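PDB 4XSR: Alr3699 protein from Nostoc sp., which is a GT-B-fold protein of the glycosyltransferase family 4 type, built from two Rossmann-like domains, and holds uridine-5'-diphosphate-glucose in this model. Local coordinates for residues L23-I28 with G44-L49; P121-L126 with L153-S158; V209-R214 with A237-D242. All coordinates share one frame; numbering follows the deposited sequence.

Interaction 1 of 3, residues L23-I28 with G44-L49. With UPG (uridine-5'-diphosphate-glucose), chain J.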
loop_
_atom_site.group_PDB
_atom_site.type_symbol
_atom_site.label_atom_id
_atom_site.label_comp_id
_atom_site.label_asym_id
_atom_site.label_seq_id
_atom_site.Cartn_x
_atom_site.Cartn_y
_atom_site.Cartn_z
ATOM N N LEU B 23 -10.707 20.598 11.170
ATOM C CA LEU B 23 -11.618 21.387 12.047
ATOM C C LEU B 23 -13.010 20.866 11.870
ATOM O O LEU B 23 -13.719 20.625 12.852
ATOM C CB LEU B 23 -11.547 22.891 11.769
ATOM C CG LEU B 23 -10.160 23.407 12.160
ATOM C CD1 LEU B 23 -9.923 24.850 11.754
ATOM C CD2 LEU B 23 -9.946 23.214 13.651
ATOM N N CYS B 24 -13.386 20.555 10.634
ATOM C CA CYS B 24 -14.721 20.023 10.464
ATOM C C CYS B 24 -14.911 18.669 11.189
ATOM O O CYS B 24 -16.015 18.348 11.693
ATOM C CB CYS B 24 -15.052 19.940 8.983
ATOM S SG CYS B 24 -16.700 19.302 8.723
ATOM N N LEU B 25 -13.828 17.883 11.265
ATOM C CA LEU B 25 -13.893 16.524 11.820
ATOM C C LEU B 25 -14.150 16.531 13.301
ATOM O O LEU B 25 -14.799 15.620 13.841
ATOM C CB LEU B 25 -12.590 15.747 11.515
ATOM C CG LEU B 25 -12.539 14.304 12.013
ATOM C CD1 LEU B 25 -13.686 13.506 11.416
ATOM C CD2 LEU B 25 -11.184 13.664 11.691
ATOM N N ILE B 26 -13.633 17.550 13.974
ATOM C CA ILE B 26 -13.936 17.721 15.402
ATOM C C ILE B 26 -15.442 17.683 15.637
ATOM O O ILE B 26 -15.939 16.977 16.527
ATOM C CB ILE B 26 -13.447 19.081 15.922
ATOM C CG1 ILE B 26 -11.926 19.172 15.857
ATOM C CG2 ILE B 26 -13.959 19.318 17.348
ATOM C CD1 ILE B 26 -11.405 20.557 16.155
ATOM N N ASP B 27 -16.170 18.454 14.839
ATOM C CA ASP B 27 -17.624 18.535 15.007
ATOM C C ASP B 27 -18.300 17.225 14.613
ATOM O O ASP B 27 -19.285 16.803 15.253
ATOM C CB ASP B 27 -18.189 19.712 14.197
ATOM C CG ASP B 27 -17.721 21.053 14.737
ATOM O OD1 ASP B 27 -17.881 21.299 15.977
ATOM O OD2 ASP B 27 -17.203 21.860 13.927
ATOM N N ILE B 28 -17.774 16.588 13.555
ATOM C CA ILE B 28 -18.351 15.322 13.065
ATOM C C ILE B 28 -18.163 14.258 14.133
ATOM O O ILE B 28 -19.068 13.498 14.437
ATOM C CB ILE B 28 -17.673 14.868 11.761
ATOM C CG1 ILE B 28 -18.105 15.733 10.598
ATOM C CG2 ILE B 28 -17.985 13.410 11.439
ATOM C CD1 ILE B 28 -17.069 15.791 9.488
ATOM N N GLY B 44 0.692 16.816 15.606
ATOM C CA GLY B 44 0.576 18.251 15.379
ATOM C C GLY B 44 -0.531 18.856 16.200
ATOM O O GLY B 44 -1.160 18.176 17.032
ATOM N N ALA B 45 -0.782 20.136 15.940
ATOM C CA ALA B 45 -1.789 20.899 16.701
ATOM C C ALA B 45 -3.194 20.295 16.659
ATOM O O ALA B 45 -3.972 20.482 17.586
ATOM C CB ALA B 45 -1.814 22.331 16.213
ATOM N N PHE B 46 -3.520 19.565 15.593
ATOM C CA PHE B 46 -4.820 18.923 15.515
ATOM C C PHE B 46 -4.987 17.885 16.621
ATOM O O PHE B 46 -6.101 17.683 17.123
ATOM C CB PHE B 46 -5.041 18.325 14.115
ATOM C CG PHE B 46 -6.402 17.712 13.905
ATOM C CD1 PHE B 46 -7.561 18.312 14.417
ATOM C CD2 PHE B 46 -6.538 16.551 13.158
ATOM C CE1 PHE B 46 -8.815 17.739 14.211
ATOM C CE2 PHE B 46 -7.787 15.982 12.937
ATOM C CZ PHE B 46 -8.929 16.572 13.470
ATOM N N LYS B 47 -3.894 17.241 17.028
ATOM C CA LYS B 47 -3.961 16.281 18.143
ATOM C C LYS B 47 -4.381 16.985 19.443
ATOM O O LYS B 47 -5.253 16.519 20.189
ATOM C CB LYS B 47 -2.609 15.600 18.346
ATOM C CG LYS B 47 -2.651 14.434 19.317
ATOM C CD LYS B 47 -1.265 14.129 19.850
ATOM C CE LYS B 47 -1.276 12.893 20.741
ATOM N NZ LYS B 47 -0.124 12.943 21.688
ATOM N N THR B 48 -3.744 18.116 19.702
ATOM C CA THR B 48 -4.090 18.944 20.848
ATOM C C THR B 48 -5.580 19.321 20.828
ATOM O O THR B 48 -6.302 19.110 21.817
ATOM C CB THR B 48 -3.179 20.181 20.867
ATOM O OG1 THR B 48 -1.825 19.737 20.762
ATOM C CG2 THR B 48 -3.347 20.995 22.153
ATOM N N LEU B 49 -6.056 19.821 19.688
ATOM C CA LEU B 49 -7.467 20.231 19.580
ATOM C C LEU B 49 -8.390 19.091 19.890
ATOM O O LEU B 49 -9.350 19.263 20.647
ATOM C CB LEU B 49 -7.800 20.775 18.201
ATOM C CG LEU B 49 -7.143 22.115 17.893
ATOM C CD1 LEU B 49 -7.227 22.411 16.399
ATOM C CD2 LEU B 49 -7.785 23.230 18.716
HETATM N N1 UPG J . -8.691 29.042 10.756
HETATM C C2 UPG J . -8.140 29.086 12.044
HETATM N N3 UPG J . -7.064 29.833 12.252
HETATM C C4 UPG J . -6.503 30.548 11.279
HETATM C C5 UPG J . -7.053 30.540 9.992
HETATM C C6 UPG J . -8.156 29.753 9.754
HETATM O O2 UPG J . -8.625 28.426 13.008
HETATM O O4 UPG J . -5.478 31.241 11.534
HETATM C C1C UPG J . -9.864 28.221 10.482
HETATM C C2C UPG J . -11.049 29.010 9.938
HETATM O O2C UPG J . -11.802 29.592 11.024
HETATM C C3C UPG J . -11.754 27.901 9.160
HETATM C C4C UPG J . -10.626 26.979 8.653
HETATM O O4C UPG J . -9.499 27.307 9.442
HETATM O O3C UPG J . -12.593 27.178 10.064
HETATM C C5C UPG J . -10.226 27.136 7.181
HETATM O O5C UPG J . -11.329 26.601 6.452
HETATM P PA UPG J . -11.326 26.375 4.881
HETATM O O1A UPG J . -12.746 26.106 4.500
HETATM O O2A UPG J . -10.474 27.357 4.160
HETATM O O3A UPG J . -10.626 24.876 4.938
HETATM P PB UPG J . -9.601 24.157 3.895
HETATM O O1B UPG J . -8.347 24.051 4.684
HETATM O O2B UPG J . -9.473 24.804 2.572
HETATM O O3B UPG J . -10.331 22.709 3.926
HETATM C "C1'" UPG J . -11.120 21.958 2.984
HETATM C "C2'" UPG J . -11.705 22.670 1.786
HETATM C "C3'" UPG J . -12.689 23.798 2.189
HETATM C "C4'" UPG J . -13.794 23.214 3.077
HETATM C "C5'" UPG J . -13.158 22.361 4.161
HETATM C "C6'" UPG J . -14.138 21.671 5.058
HETATM O "O2'" UPG J . -10.662 23.047 0.887
HETATM O "O3'" UPG J . -13.261 24.358 0.992
HETATM O "O4'" UPG J . -14.570 24.226 3.738
HETATM O "O5'" UPG J . -12.278 21.378 3.625
HETATM O "O6'" UPG J . -15.099 20.960 4.308
#

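Interaction 2 of 3, residues P121-L126 with L153-S158. With UPG (uridine-5'-diphosphate-glucose), chain J.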
loop_
_atom_site.group_PDB
_atom_site.type_symbol
_atom_site.label_atom_id
_atom_site.label_comp_id
_atom_site.label_asym_id
_atom_site.label_seq_id
_atom_site.Cartn_x
_atom_site.Cartn_y
_atom_site.Cartn_z
ATOM N N PRO B 121 -17.238 -1.719 7.027
ATOM C CA PRO B 121 -17.679 -0.765 6.014
ATOM C C PRO B 121 -16.939 0.552 6.167
ATOM O O PRO B 121 -16.410 0.884 7.244
ATOM C CB PRO B 121 -19.173 -0.618 6.275
ATOM C CG PRO B 121 -19.361 -1.004 7.709
ATOM C CD PRO B 121 -18.240 -1.926 8.092
ATOM N N LEU B 122 -16.871 1.260 5.059
ATOM C CA LEU B 122 -16.095 2.462 4.936
ATOM C C LEU B 122 -16.993 3.597 4.468
ATOM O O LEU B 122 -17.789 3.418 3.522
ATOM C CB LEU B 122 -15.051 2.262 3.873
ATOM C CG LEU B 122 -14.234 3.491 3.534
ATOM C CD1 LEU B 122 -13.260 3.829 4.645
ATOM C CD2 LEU B 122 -13.466 3.208 2.267
ATOM N N VAL B 123 -16.818 4.758 5.109
ATOM C CA VAL B 123 -17.373 6.029 4.646
ATOM C C VAL B 123 -16.259 6.960 4.246
ATOM O O VAL B 123 -15.256 7.055 4.915
ATOM C CB VAL B 123 -18.229 6.698 5.747
ATOM C CG1 VAL B 123 -18.634 8.098 5.333
ATOM C CG2 VAL B 123 -19.483 5.871 6.051
ATOM N N TYR B 124 -16.450 7.667 3.150
ATOM C CA TYR B 124 -15.515 8.673 2.701
ATOM C C TYR B 124 -16.187 10.061 2.802
ATOM O O TYR B 124 -17.224 10.297 2.189
ATOM C CB TYR B 124 -15.160 8.406 1.238
ATOM C CG TYR B 124 -14.185 9.389 0.581
ATOM C CD1 TYR B 124 -13.104 9.949 1.277
ATOM C CD2 TYR B 124 -14.304 9.687 -0.752
ATOM C CE1 TYR B 124 -12.210 10.827 0.637
ATOM C CE2 TYR B 124 -13.428 10.557 -1.387
ATOM C CZ TYR B 124 -12.391 11.111 -0.700
ATOM O OH TYR B 124 -11.537 11.916 -1.391
ATOM N N HIS B 125 -15.579 10.974 3.562
ATOM C CA HIS B 125 -16.080 12.325 3.697
ATOM C C HIS B 125 -15.184 13.165 2.845
ATOM O O HIS B 125 -13.991 13.280 3.107
ATOM C CB HIS B 125 -16.071 12.798 5.132
ATOM C CG HIS B 125 -16.940 14.001 5.372
ATOM N ND1 HIS B 125 -17.882 14.053 6.385
ATOM C CD2 HIS B 125 -17.030 15.179 4.705
ATOM C CE1 HIS B 125 -18.506 15.217 6.331
ATOM N NE2 HIS B 125 -18.006 15.920 5.326
ATOM N N LEU B 126 -15.786 13.750 1.811
ATOM C CA LEU B 126 -15.082 14.352 0.732
ATOM C C LEU B 126 -15.121 15.863 0.944
ATOM O O LEU B 126 -16.187 16.486 0.852
ATOM C CB LEU B 126 -15.768 13.942 -0.543
ATOM C CG LEU B 126 -15.280 14.569 -1.817
ATOM C CD1 LEU B 126 -13.805 14.331 -2.054
ATOM C CD2 LEU B 126 -16.107 14.026 -2.976
ATOM N N LEU B 153 -20.532 4.863 1.180
ATOM C CA LEU B 153 -21.105 6.192 1.137
ATOM C C LEU B 153 -20.010 7.223 1.004
ATOM O O LEU B 153 -18.953 7.104 1.624
ATOM C CB LEU B 153 -21.851 6.435 2.433
ATOM C CG LEU B 153 -22.356 7.856 2.678
ATOM C CD1 LEU B 153 -23.652 8.146 1.920
ATOM C CD2 LEU B 153 -22.553 8.044 4.173
ATOM N N VAL B 154 -20.269 8.203 0.147
ATOM C CA VAL B 154 -19.441 9.389 -0.019
ATOM C C VAL B 154 -20.230 10.642 0.420
ATOM O O VAL B 154 -21.151 11.083 -0.280
ATOM C CB VAL B 154 -19.009 9.563 -1.468
ATOM C CG1 VAL B 154 -18.130 10.813 -1.616
ATOM C CG2 VAL B 154 -18.266 8.310 -1.944
ATOM N N ILE B 155 -19.897 11.175 1.598
ATOM C CA ILE B 155 -20.514 12.393 2.102
ATOM C C ILE B 155 -19.717 13.520 1.508
ATOM O O ILE B 155 -18.556 13.634 1.794
ATOM C CB ILE B 155 -20.431 12.483 3.629
ATOM C CG1 ILE B 155 -21.310 11.446 4.253
ATOM C CG2 ILE B 155 -20.907 13.844 4.130
ATOM C CD1 ILE B 155 -21.042 11.285 5.728
ATOM N N ALA B 156 -20.320 14.320 0.648
ATOM C CA ALA B 156 -19.628 15.488 0.091
ATOM C C ALA B 156 -20.004 16.785 0.856
ATOM O O ALA B 156 -21.130 16.906 1.348
ATOM C CB ALA B 156 -19.965 15.656 -1.363
ATOM N N ASN B 157 -19.078 17.742 0.902
ATOM C CA ASN B 157 -19.272 18.930 1.723
ATOM C C ASN B 157 -20.113 19.989 1.004
ATOM O O ASN B 157 -20.566 20.938 1.616
ATOM C CB ASN B 157 -17.945 19.503 2.241
ATOM C CG ASN B 157 -16.981 19.916 1.145
ATOM O OD1 ASN B 157 -17.249 19.764 -0.048
ATOM N ND2 ASN B 157 -15.825 20.473 1.564
ATOM N N SER B 158 -20.363 19.770 -0.282
ATOM C CA SER B 158 -21.013 20.742 -1.098
ATOM C C SER B 158 -21.472 20.085 -2.385
ATOM O O SER B 158 -20.978 19.031 -2.755
ATOM C CB SER B 158 -20.039 21.846 -1.425
ATOM O OG SER B 158 -19.275 21.550 -2.571
HETATM N N1 UPG J . -8.691 29.042 10.756
HETATM C C2 UPG J . -8.140 29.086 12.044
HETATM N N3 UPG J . -7.064 29.833 12.252
HETATM C C4 UPG J . -6.503 30.548 11.279
HETATM C C5 UPG J . -7.053 30.540 9.992
HETATM C C6 UPG J . -8.156 29.753 9.754
HETATM O O2 UPG J . -8.625 28.426 13.008
HETATM O O4 UPG J . -5.478 31.241 11.534
HETATM C C1C UPG J . -9.864 28.221 10.482
HETATM C C2C UPG J . -11.049 29.010 9.938
HETATM O O2C UPG J . -11.802 29.592 11.024
HETATM C C3C UPG J . -11.754 27.901 9.160
HETATM C C4C UPG J . -10.626 26.979 8.653
HETATM O O4C UPG J . -9.499 27.307 9.442
HETATM O O3C UPG J . -12.593 27.178 10.064
HETATM C C5C UPG J . -10.226 27.136 7.181
HETATM O O5C UPG J . -11.329 26.601 6.452
HETATM P PA UPG J . -11.326 26.375 4.881
HETATM O O1A UPG J . -12.746 26.106 4.500
HETATM O O2A UPG J . -10.474 27.357 4.160
HETATM O O3A UPG J . -10.626 24.876 4.938
HETATM P PB UPG J . -9.601 24.157 3.895
HETATM O O1B UPG J . -8.347 24.051 4.684
HETATM O O2B UPG J . -9.473 24.804 2.572
HETATM O O3B UPG J . -10.331 22.709 3.926
HETATM C "C1'" UPG J . -11.120 21.958 2.984
HETATM C "C2'" UPG J . -11.705 22.670 1.786
HETATM C "C3'" UPG J . -12.689 23.798 2.189
HETATM C "C4'" UPG J . -13.794 23.214 3.077
HETATM C "C5'" UPG J . -13.158 22.361 4.161
HETATM C "C6'" UPG J . -14.138 21.671 5.058
HETATM O "O2'" UPG J . -10.662 23.047 0.887
HETATM O "O3'" UPG J . -13.261 24.358 0.992
HETATM O "O4'" UPG J . -14.570 24.226 3.738
HETATM O "O5'" UPG J . -12.278 21.378 3.625
HETATM O "O6'" UPG J . -15.099 20.960 4.308
#

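Interaction 3 of 3, residues V209-R214 with A237-D242. With UPG (uridine-5'-diphosphate-glucose), chain J.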
loop_
_atom_site.group_PDB
_atom_site.type_symbol
_atom_site.label_atom_id
_atom_site.label_comp_id
_atom_site.label_asym_id
_atom_site.label_seq_id
_atom_site.Cartn_x
_atom_site.Cartn_y
_atom_site.Cartn_z
ATOM N N VAL B 209 -10.224 44.759 6.294
ATOM C CA VAL B 209 -10.536 43.546 5.520
ATOM C C VAL B 209 -9.740 42.346 6.035
ATOM O O VAL B 209 -8.526 42.300 5.896
ATOM C CB VAL B 209 -10.192 43.729 4.032
ATOM C CG1 VAL B 209 -10.550 42.477 3.255
ATOM C CG2 VAL B 209 -10.928 44.945 3.467
ATOM N N GLY B 210 -10.428 41.398 6.653
ATOM C CA GLY B 210 -9.802 40.181 7.163
ATOM C C GLY B 210 -9.881 39.021 6.176
ATOM O O GLY B 210 -10.924 38.787 5.567
ATOM N N HIS B 211 -8.773 38.299 6.050
ATOM C CA HIS B 211 -8.638 37.085 5.236
ATOM C C HIS B 211 -8.246 35.978 6.209
ATOM O O HIS B 211 -7.352 36.181 7.033
ATOM C CB HIS B 211 -7.526 37.326 4.239
ATOM C CG HIS B 211 -7.557 36.438 3.050
ATOM N ND1 HIS B 211 -7.304 35.083 3.124
ATOM C CD2 HIS B 211 -7.753 36.715 1.741
ATOM C CE1 HIS B 211 -7.361 34.561 1.911
ATOM N NE2 HIS B 211 -7.647 35.525 1.053
ATOM N N PHE B 212 -8.941 34.838 6.170
ATOM C CA PHE B 212 -8.755 33.804 7.159
ATOM C C PHE B 212 -8.422 32.446 6.546
ATOM O O PHE B 212 -8.566 31.406 7.173
ATOM C CB PHE B 212 -9.960 33.731 8.082
ATOM C CG PHE B 212 -10.204 35.018 8.871
ATOM C CD1 PHE B 212 -10.816 36.128 8.271
ATOM C CD2 PHE B 212 -9.856 35.106 10.203
ATOM C CE1 PHE B 212 -11.036 37.294 8.985
ATOM C CE2 PHE B 212 -10.084 36.269 10.921
ATOM C CZ PHE B 212 -10.668 37.369 10.316
ATOM N N SER B 213 -7.891 32.449 5.343
ATOM C CA SER B 213 -7.487 31.209 4.706
ATOM C C SER B 213 -6.022 30.879 5.052
ATOM O O SER B 213 -5.182 31.783 5.257
ATOM C CB SER B 213 -7.627 31.318 3.175
ATOM O OG SER B 213 -8.968 31.577 2.759
ATOM N N ARG B 214 -5.711 29.585 5.065
ATOM C CA ARG B 214 -4.328 29.168 5.139
ATOM C C ARG B 214 -3.570 29.790 3.980
ATOM O O ARG B 214 -4.163 30.188 2.976
ATOM C CB ARG B 214 -4.214 27.646 5.104
ATOM C CG ARG B 214 -4.426 27.025 3.726
ATOM C CD ARG B 214 -4.744 25.525 3.809
ATOM N NE ARG B 214 -4.565 24.831 2.509
ATOM C CZ ARG B 214 -5.347 23.846 2.063
ATOM N NH1 ARG B 214 -6.373 23.406 2.778
ATOM N NH2 ARG B 214 -5.105 23.289 0.894
ATOM N N ALA B 237 -5.488 45.307 5.732
ATOM C CA ALA B 237 -5.806 43.884 5.728
ATOM C C ALA B 237 -5.139 43.176 6.874
ATOM O O ALA B 237 -3.981 43.416 7.164
ATOM C CB ALA B 237 -5.368 43.259 4.419
ATOM N N ILE B 238 -5.871 42.305 7.540
ATOM C CA ILE B 238 -5.215 41.287 8.335
ATOM C C ILE B 238 -5.331 39.907 7.659
ATOM O O ILE B 238 -6.431 39.432 7.355
ATOM C CB ILE B 238 -5.712 41.261 9.775
ATOM C CG1 ILE B 238 -7.200 40.968 9.846
ATOM C CG2 ILE B 238 -5.434 42.613 10.425
ATOM C CD1 ILE B 238 -7.661 40.546 11.223
ATOM N N LEU B 239 -4.172 39.304 7.401
ATOM C CA LEU B 239 -4.048 37.929 6.907
ATOM C C LEU B 239 -3.814 36.999 8.069
ATOM O O LEU B 239 -2.746 37.035 8.692
ATOM C CB LEU B 239 -2.883 37.831 5.943
ATOM C CG LEU B 239 -2.915 38.849 4.806
ATOM C CD1 LEU B 239 -1.925 38.481 3.714
ATOM C CD2 LEU B 239 -4.314 38.961 4.232
ATOM N N VAL B 240 -4.832 36.197 8.367
ATOM C CA VAL B 240 -4.827 35.269 9.471
ATOM C C VAL B 240 -4.743 33.860 8.890
ATOM O O VAL B 240 -5.532 33.503 8.011
ATOM C CB VAL B 240 -6.101 35.390 10.317
ATOM C CG1 VAL B 240 -6.010 34.552 11.582
ATOM C CG2 VAL B 240 -6.370 36.848 10.687
ATOM N N GLY B 241 -3.799 33.077 9.411
ATOM C CA GLY B 241 -3.448 31.762 8.872
ATOM C C GLY B 241 -1.951 31.523 8.818
ATOM O O GLY B 241 -1.145 32.405 9.130
ATOM N N ASP B 242 -1.574 30.326 8.389
ATOM C CA ASP B 242 -0.163 29.945 8.250
ATOM C C ASP B 242 -0.005 29.098 7.017
ATOM O O ASP B 242 -0.980 28.520 6.549
ATOM C CB ASP B 242 0.255 29.116 9.472
ATOM C CG ASP B 242 1.750 29.188 9.770
ATOM O OD1 ASP B 242 2.530 29.725 8.936
ATOM O OD2 ASP B 242 2.118 28.690 10.865
HETATM N N1 UPG J . -8.691 29.042 10.756
HETATM C C2 UPG J . -8.140 29.086 12.044
HETATM N N3 UPG J . -7.064 29.833 12.252
HETATM C C4 UPG J . -6.503 30.548 11.279
HETATM C C5 UPG J . -7.053 30.540 9.992
HETATM C C6 UPG J . -8.156 29.753 9.754
HETATM O O2 UPG J . -8.625 28.426 13.008
HETATM O O4 UPG J . -5.478 31.241 11.534
HETATM C C1C UPG J . -9.864 28.221 10.482
HETATM C C2C UPG J . -11.049 29.010 9.938
HETATM O O2C UPG J . -11.802 29.592 11.024
HETATM C C3C UPG J . -11.754 27.901 9.160
HETATM C C4C UPG J . -10.626 26.979 8.653
HETATM O O4C UPG J . -9.499 27.307 9.442
HETATM O O3C UPG J . -12.593 27.178 10.064
HETATM C C5C UPG J . -10.226 27.136 7.181
HETATM O O5C UPG J . -11.329 26.601 6.452
HETATM P PA UPG J . -11.326 26.375 4.881
HETATM O O1A UPG J . -12.746 26.106 4.500
HETATM O O2A UPG J . -10.474 27.357 4.160
HETATM O O3A UPG J . -10.626 24.876 4.938
HETATM P PB UPG J . -9.601 24.157 3.895
HETATM O O1B UPG J . -8.347 24.051 4.684
HETATM O O2B UPG J . -9.473 24.804 2.572
HETATM O O3B UPG J . -10.331 22.709 3.926
HETATM C "C1'" UPG J . -11.120 21.958 2.984
HETATM C "C2'" UPG J . -11.705 22.670 1.786
HETATM C "C3'" UPG J . -12.689 23.798 2.189
HETATM C "C4'" UPG J . -13.794 23.214 3.077
HETATM C "C5'" UPG J . -13.158 22.361 4.161
HETATM C "C6'" UPG J . -14.138 21.671 5.058
HETATM O "O2'" UPG J . -10.662 23.047 0.887
HETATM O "O3'" UPG J . -13.261 24.358 0.992
HETATM O "O4'" UPG J . -14.570 24.226 3.738
HETATM O "O5'" UPG J . -12.278 21.378 3.625
HETATM O "O6'" UPG J . -15.099 20.960 4.308
#

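Interaction 1 of 3, residues L23-I28 with G44-L49
The ring of F46 meets I26 and L25 with its edge, not with a face. I26 CG1 lies near the ring plane, 3.8 Å from F46 CE1. I26 and F46 run antiparallel alongside one another. L25 arrives at about a right angle to F46, and L25 CD2 is 4.1 Å from F46 CZ, also near the plane. CG of F46 is anti to its backbone N (chi1 -176°). This carries the ring across to helix 20-29, although the bond from CA to CB does not itself aim there. L49 does point toward the other helix. L49 CB sits 4.2 Å from I26 CD1, the two side chains crossing at about a right angle. L49 CD1 lies 3.9 Å from L23 CD2. No hydrogen bond links the two segments, so the contact is purely apolar.

The helices run roughly parallel, 24° apart, with their axes 10.8 Å from each other at closest approach. That spacing leaves the long side chains to bridge between them. Both helices belong to the N-terminal Rossmann-like domain of the GT-B fold. Strand 37-40 comes between them in the chain. L25 packs on F11 of strand 9-13 and on V38, and F46 packs on L40, so the same apolar layer continues onto the parallel sheet.

L23 has two roles. Its CB leaves the backbone heading away from helix 45-52, yet the branched end returns to it through CD2. The other methyl, L23 CD1, rests against the ribose of uridine-5'-diphosphate-glucose, 3.4 Å from its O4C. L23 and C24 also touch R298 of helix 298-305, and R298 is itself hydrogen-bonded to the ligand through NE.

Interaction 2 of 3, residues P121-L126 with L153-S158
Strands 122-126 and 151-156 run parallel, with Y124 N giving a nearly straight bond to L153 O (3.0 Å, 176°) and L126 N another to I155 O (2.8 Å). Between these two bonds, I155 N donates to Y124 O at 2.9 Å, with a more bent N-H. The L126/A156 pair is closed at its far side by a weak bond from N157 N to L126 O.

I155 and H125 form the closest side-chain pair. I155 CG2 sits over one face of the H125 imidazole, 3.7 Å from the ring centroid and 18° off the normal, a CH-pi contact. I155 CG2 is anti to the backbone N, and CG1 lies beside that N (chi1 -69°). I155 CD1 then reaches back to V123 CG1, 4.0 Å away. The H125 ring is tied by ND1 to Y101 OH and stacks with the ring of H127, a residue whose ND1 bonds the ligand.

On the other face of the sheet, V154 CG1 touches both Y124 CD2 and L126 CD2. Y124 and V154 keep to one direction alongside each other, while L126 CD2 comes within 4.0 Å of V154 CG1.

N157 follows the C-terminal end of strand 151-156 and reaches the sugar. N157 ND2 donates to O6' of uridine-5'-diphosphate-glucose at 2.9 Å, nearly straight. OD1 is held by S161 OG, which should help fix the amide's rotation.

The two strands and helix 137-150 make a right-handed beta-alpha-beta crossover of the Rossmann-like domain. Strand 99-102 flanks 122-126 and supplies Y101. Y124 leans on helix 105-118, and F165 of helix 159-167 packs on L126 and V154. S158 is the N-cap of that helix.

Interaction 3 of 3, residues V209-R214 with A237-D242
H211 N bonds I238 O at 2.9 Å, and V240 N bonds H211 O at the same length, both close to straight. The I238 N bond to V209 O is longer and more bent, and its donor is tilted 34° from the carbonyl plane. This is the C-terminal Rossmann-like domain of the GT-B fold. Strands 207-211 and 235-240 form a beta-alpha-beta unit with helix 221-228, and the ligand lies beyond their C-terminal ends.

R214 NH1 donates to O1B of the diphosphate of uridine-5'-diphosphate-glucose at 2.8 Å, with a bent N-H (131°). O1B lies at the edge of the guanidinium, near its plane. The R214 chain is extended from CG to NE, which takes the group from the loop to the phosphate, and NE has a weak bond to S216 OG. The cationic end would be expected to offset some of the phosphate charge. G241 and V240 line the uracil end of the same ligand.

H211 turns its ring away from the partner strand, and NE2 is hydrogen-bonded to T289 OG1. H211 CB still meets L239 CD2 at 3.6 Å. V240 runs alongside the F212 side chain in the same direction, with V240 CG2 3.8 Å from F212 CE2. The ring of F212 also touches I276, L279 and M280 of helix 276-281. I238 CG1 sits between its backbone N and carbonyl carbon (chi1 61°), close over the CA of G210, where the lack of a side chain leaves room for the F212 ring.

Where the strands end, the loops stay close together. F212 O approaches the uracil at C6, and the uracil O4 lies 3.4 Å from V240 CG1.

Overall arrangement
The three contacts follow one another along the chain, each closing before the next opens. Interactions 1 and 2 belong to the N-terminal domain, where helices 20-29 and 45-52 pack beside the seven-stranded parallel sheet that contains strands 122-126 and 151-156. Their centres are about 18 Å apart, and they touch where I28 CD1 meets H125 CE1 at 3.5 Å. Interaction 3 lies in the six-stranded parallel sheet of the C-terminal domain. Its centre is about 20 Å from that of interaction 1 and about 29 Å from that of interaction 2, and it touches neither. All three reach uridine-5'-diphosphate-glucose, which therefore spans the cleft between the two domains, as expected for a GT-B fold.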